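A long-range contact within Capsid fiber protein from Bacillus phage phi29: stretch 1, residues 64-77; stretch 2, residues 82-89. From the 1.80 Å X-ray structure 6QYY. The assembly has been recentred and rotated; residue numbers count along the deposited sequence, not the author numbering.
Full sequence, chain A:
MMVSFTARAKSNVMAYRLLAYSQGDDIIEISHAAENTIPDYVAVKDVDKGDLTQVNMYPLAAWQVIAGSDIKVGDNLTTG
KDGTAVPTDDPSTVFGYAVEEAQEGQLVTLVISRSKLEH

Stretch 1 64-77: QVIAGSDIKVGDNL
Stretch 2 (82-89) DGTAVPTD

Stretch 2 contains a short strand that begins at Ala85 and takes in Pro87, held at Ala85 and at Pro87 by different parts of stretch 1, which leaves its own strand at Ile66, loops round, and returns as a strand through Leu77. The contact buries 598 Å² in all, and Ala85 and Pro87 each have 81 Å² covered, the largest shares.

Ala85 is the first anchor. Its backbone (phi/psi -108/137) bridges that of Ala67, CA to CA 4.9 Å, with two nearly straight hydrogen bonds: Ala85 N donates to Ile66 O at 2.9 Å, and Gly68 N donates to Ala85 O at 2.8 Å. Ala67 CA adds a CA-H...O contact to Ala85 O at 3.4 Å. The methyl, pointing sideways, makes apolar contact with both strands of stretch 1: Ala85 CB lies 3.8 Å from Val65 CG1 (Val65 chi1 t, CB toward stretch 2) and 4.4 Å from Leu77 CD1.

Beside this bridge, Gly68 (-83/-13) makes room. Its CA sits 3.2 Å from Thr84 OG1 and 3.6 Å from Val86 CG1; an ideal CB would stand 2.2 Å from Thr84 OG1 and 2.7 Å from Val86 CG1, both clashes. Thr84 takes chi1 p and Val86 chi1 m.

Pro87 (-63/149, C-gamma exo) is the second anchor, paired with Leu77 as an antiparallel non-hydrogen-bonded pair, CA to CA 4.5 Å, side chains diverging. Proline fits here because the pairing asks nothing of its nitrogen, which has no hydrogen to donate. The strands are joined instead by CA-H...O contacts, Pro87 CA to Asn76 O and Leu77 CA to Val86 O, each 3.2 Å, and by the hydrogen bond from Thr88 N to Asn76 O, 3.0 Å. A water continues the link, accepting from Asn76 N at 3.0 Å and donating to Thr88 O at 3.1 Å.

The proline ring meets the loop of stretch 1. Pro87 CD lies 3.8 Å from Ile71 CG1 and 3.5 Å from Ser69 OG, while Pro87 CG is 3.6 Å from both Asp70 O and Asp75 OD2. Ile71 (m, t), its CB toward stretch 2, also brings CD1 to 3.5 Å from Ala85 O. Leu77 (m, t) starts away, but its end comes nearer, CD2 4.5 Å from Pro87 CD.

Stretch 1 turns back through a type II turn from Lys72 to Asp75, closed by Asp75 N to Lys72 O at 3.0 Å and by Lys72 N to Asp75 OD2 at 2.9 Å. Gly74, at 95/-8, occupies the position that calls for glycine.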

# COMPACT_ATOMS: atom_id res chain seq x y z
N GLN A 64 -13.41 -4.32 -4.52
CA GLN A 64 -14.81 -4.75 -4.56
C GLN A 64 -14.86 -6.24 -4.27
O GLN A 64 -14.23 -7.03 -4.99
CB GLN A 64 -15.43 -4.45 -5.93
CG GLN A 64 -15.68 -3.01 -6.15
CD GLN A 64 -15.95 -2.67 -7.60
OE1 GLN A 64 -15.51 -3.34 -8.54
NE2 GLN A 64 -16.69 -1.61 -7.78
N VAL A 65 -15.60 -6.62 -3.23
CA VAL A 65 -15.67 -8.01 -2.77
C VAL A 65 -17.11 -8.38 -2.44
O VAL A 65 -17.86 -7.57 -1.88
CB VAL A 65 -14.78 -8.27 -1.54
CG1 VAL A 65 -14.76 -9.76 -1.22
CG2 VAL A 65 -13.34 -7.77 -1.78
N ILE A 66 -17.49 -9.61 -2.75
CA ILE A 66 -18.81 -10.11 -2.35
C ILE A 66 -18.89 -10.23 -0.83
O ILE A 66 -18.00 -10.80 -0.19
CB ILE A 66 -19.10 -11.46 -3.02
CG1 ILE A 66 -19.13 -11.32 -4.56
CG2 ILE A 66 -20.43 -12.00 -2.53
CD1 ILE A 66 -20.23 -10.45 -5.04
N ALA A 67 -19.97 -9.70 -0.25
CA ALA A 67 -20.21 -9.83 1.19
C ALA A 67 -20.66 -11.24 1.55
O ALA A 67 -21.62 -11.77 0.97
CB ALA A 67 -21.26 -8.82 1.64
N GLY A 68 -20.00 -11.84 2.53
CA GLY A 68 -20.45 -13.13 3.05
C GLY A 68 -21.56 -13.06 4.08
O GLY A 68 -22.15 -14.09 4.39
N SER A 69 -21.83 -11.87 4.60
CA SER A 69 -22.96 -11.60 5.48
C SER A 69 -23.20 -10.09 5.45
O SER A 69 -22.48 -9.35 4.77
CB SER A 69 -22.71 -12.12 6.90
OG SER A 69 -21.50 -11.61 7.44
N ASP A 70 -24.22 -9.63 6.18
CA ASP A 70 -24.58 -8.22 6.11
C ASP A 70 -23.44 -7.35 6.65
O ASP A 70 -22.90 -7.61 7.73
CB ASP A 70 -25.87 -7.95 6.90
CG ASP A 70 -27.12 -8.47 6.18
OD1 ASP A 70 -26.98 -9.16 5.14
OD2 ASP A 70 -28.24 -8.18 6.66
N ILE A 71 -23.07 -6.34 5.88
CA ILE A 71 -21.98 -5.45 6.23
C ILE A 71 -22.53 -4.04 6.35
O ILE A 71 -23.33 -3.60 5.51
CB ILE A 71 -20.84 -5.52 5.19
CG1 ILE A 71 -20.09 -6.86 5.27
CG2 ILE A 71 -19.86 -4.36 5.37
CD1 ILE A 71 -19.14 -7.11 4.12
N LYS A 72 -22.16 -3.35 7.43
CA LYS A 72 -22.54 -1.97 7.65
C LYS A 72 -21.35 -1.06 7.35
O LYS A 72 -20.19 -1.48 7.48
CB LYS A 72 -23.01 -1.76 9.09
CG LYS A 72 -24.24 -2.59 9.47
CD LYS A 72 -25.31 -2.49 8.37
CE LYS A 72 -26.64 -3.12 8.80
NZ LYS A 72 -26.61 -4.61 8.83
N VAL A 73 -21.64 0.17 6.93
CA VAL A 73 -20.58 1.13 6.65
C VAL A 73 -19.71 1.28 7.88
O VAL A 73 -20.21 1.49 8.99
CB VAL A 73 -21.17 2.48 6.21
CG1 VAL A 73 -20.07 3.55 6.17
CG2 VAL A 73 -21.86 2.34 4.86
N GLY A 74 -18.40 1.13 7.71
CA GLY A 74 -17.47 1.26 8.81
C GLY A 74 -17.06 -0.04 9.47
O GLY A 74 -16.16 -0.02 10.32
N ASP A 75 -17.70 -1.16 9.12
CA ASP A 75 -17.29 -2.46 9.66
C ASP A 75 -15.86 -2.78 9.27
O ASP A 75 -15.46 -2.57 8.12
CB ASP A 75 -18.21 -3.57 9.14
CG ASP A 75 -19.53 -3.66 9.90
OD1 ASP A 75 -19.68 -2.96 10.93
OD2 ASP A 75 -20.42 -4.42 9.46
N ASN A 76 -15.09 -3.31 10.21
CA ASN A 76 -13.83 -3.94 9.87
C ASN A 76 -14.09 -5.34 9.31
O ASN A 76 -14.97 -6.06 9.78
CB ASN A 76 -12.93 -4.02 11.09
CG ASN A 76 -12.68 -2.67 11.69
OD1 ASN A 76 -12.12 -1.79 11.04
ND2 ASN A 76 -13.11 -2.48 12.94
N LEU A 77 -13.29 -5.72 8.32
CA LEU A 77 -13.56 -6.88 7.49
C LEU A 77 -12.39 -7.86 7.49
O LEU A 77 -11.23 -7.46 7.52
CB LEU A 77 -13.82 -6.45 6.04
CG LEU A 77 -15.02 -5.52 5.85
CD1 LEU A 77 -15.19 -5.16 4.38
CD2 LEU A 77 -16.31 -6.16 6.39
N ASP A 82 -15.83 -19.07 1.34
CA ASP A 82 -15.75 -18.99 -0.13
C ASP A 82 -15.13 -17.68 -0.61
O ASP A 82 -15.49 -17.17 -1.68
CB ASP A 82 -17.12 -19.18 -0.78
CG ASP A 82 -17.80 -20.47 -0.36
OD1 ASP A 82 -17.14 -21.29 0.30
OD2 ASP A 82 -18.99 -20.66 -0.68
N GLY A 83 -14.18 -17.13 0.15
CA GLY A 83 -13.50 -15.93 -0.29
C GLY A 83 -14.32 -14.65 -0.25
O GLY A 83 -13.95 -13.66 -0.89
N THR A 84 -15.43 -14.66 0.48
CA THR A 84 -16.20 -13.45 0.66
C THR A 84 -15.56 -12.61 1.76
O THR A 84 -14.60 -13.02 2.43
CB THR A 84 -17.65 -13.79 1.02
OG1 THR A 84 -17.71 -14.51 2.27
CG2 THR A 84 -18.27 -14.64 -0.06
N ALA A 85 -16.09 -11.40 1.93
CA ALA A 85 -15.68 -10.51 3.01
C ALA A 85 -16.77 -10.45 4.07
O ALA A 85 -17.96 -10.35 3.73
CB ALA A 85 -15.39 -9.11 2.48
N VAL A 86 -16.38 -10.50 5.34
CA VAL A 86 -17.36 -10.47 6.44
C VAL A 86 -16.82 -9.60 7.57
O VAL A 86 -15.61 -9.39 7.71
CB VAL A 86 -17.67 -11.88 6.99
CG1 VAL A 86 -18.26 -12.78 5.89
CG2 VAL A 86 -16.43 -12.50 7.62
N PRO A 87 -17.73 -9.06 8.40
CA PRO A 87 -17.29 -8.31 9.58
C PRO A 87 -16.52 -9.18 10.56
O PRO A 87 -16.74 -10.39 10.67
CB PRO A 87 -18.61 -7.83 10.20
CG PRO A 87 -19.60 -7.88 9.09
CD PRO A 87 -19.19 -9.05 8.25
N THR A 88 -15.59 -8.55 11.27
CA THR A 88 -14.88 -9.18 12.38
C THR A 88 -14.47 -8.09 13.35
O THR A 88 -14.52 -6.89 13.03
CB THR A 88 -13.65 -9.98 11.91
OG1 THR A 88 -13.12 -10.74 13.00
CG2 THR A 88 -12.57 -9.04 11.38
N ASP A 89 -14.09 -8.50 14.55
CA ASP A 89 -13.47 -7.61 15.51
C ASP A 89 -12.09 -8.08 15.95
O ASP A 89 -11.47 -7.44 16.81
CB ASP A 89 -14.39 -7.42 16.73
CG ASP A 89 -15.07 -8.70 17.14
OD1 ASP A 89 -14.38 -9.73 17.25
OD2 ASP A 89 -16.30 -8.67 17.34
O HOH W 1 -16.51 -4.62 12.53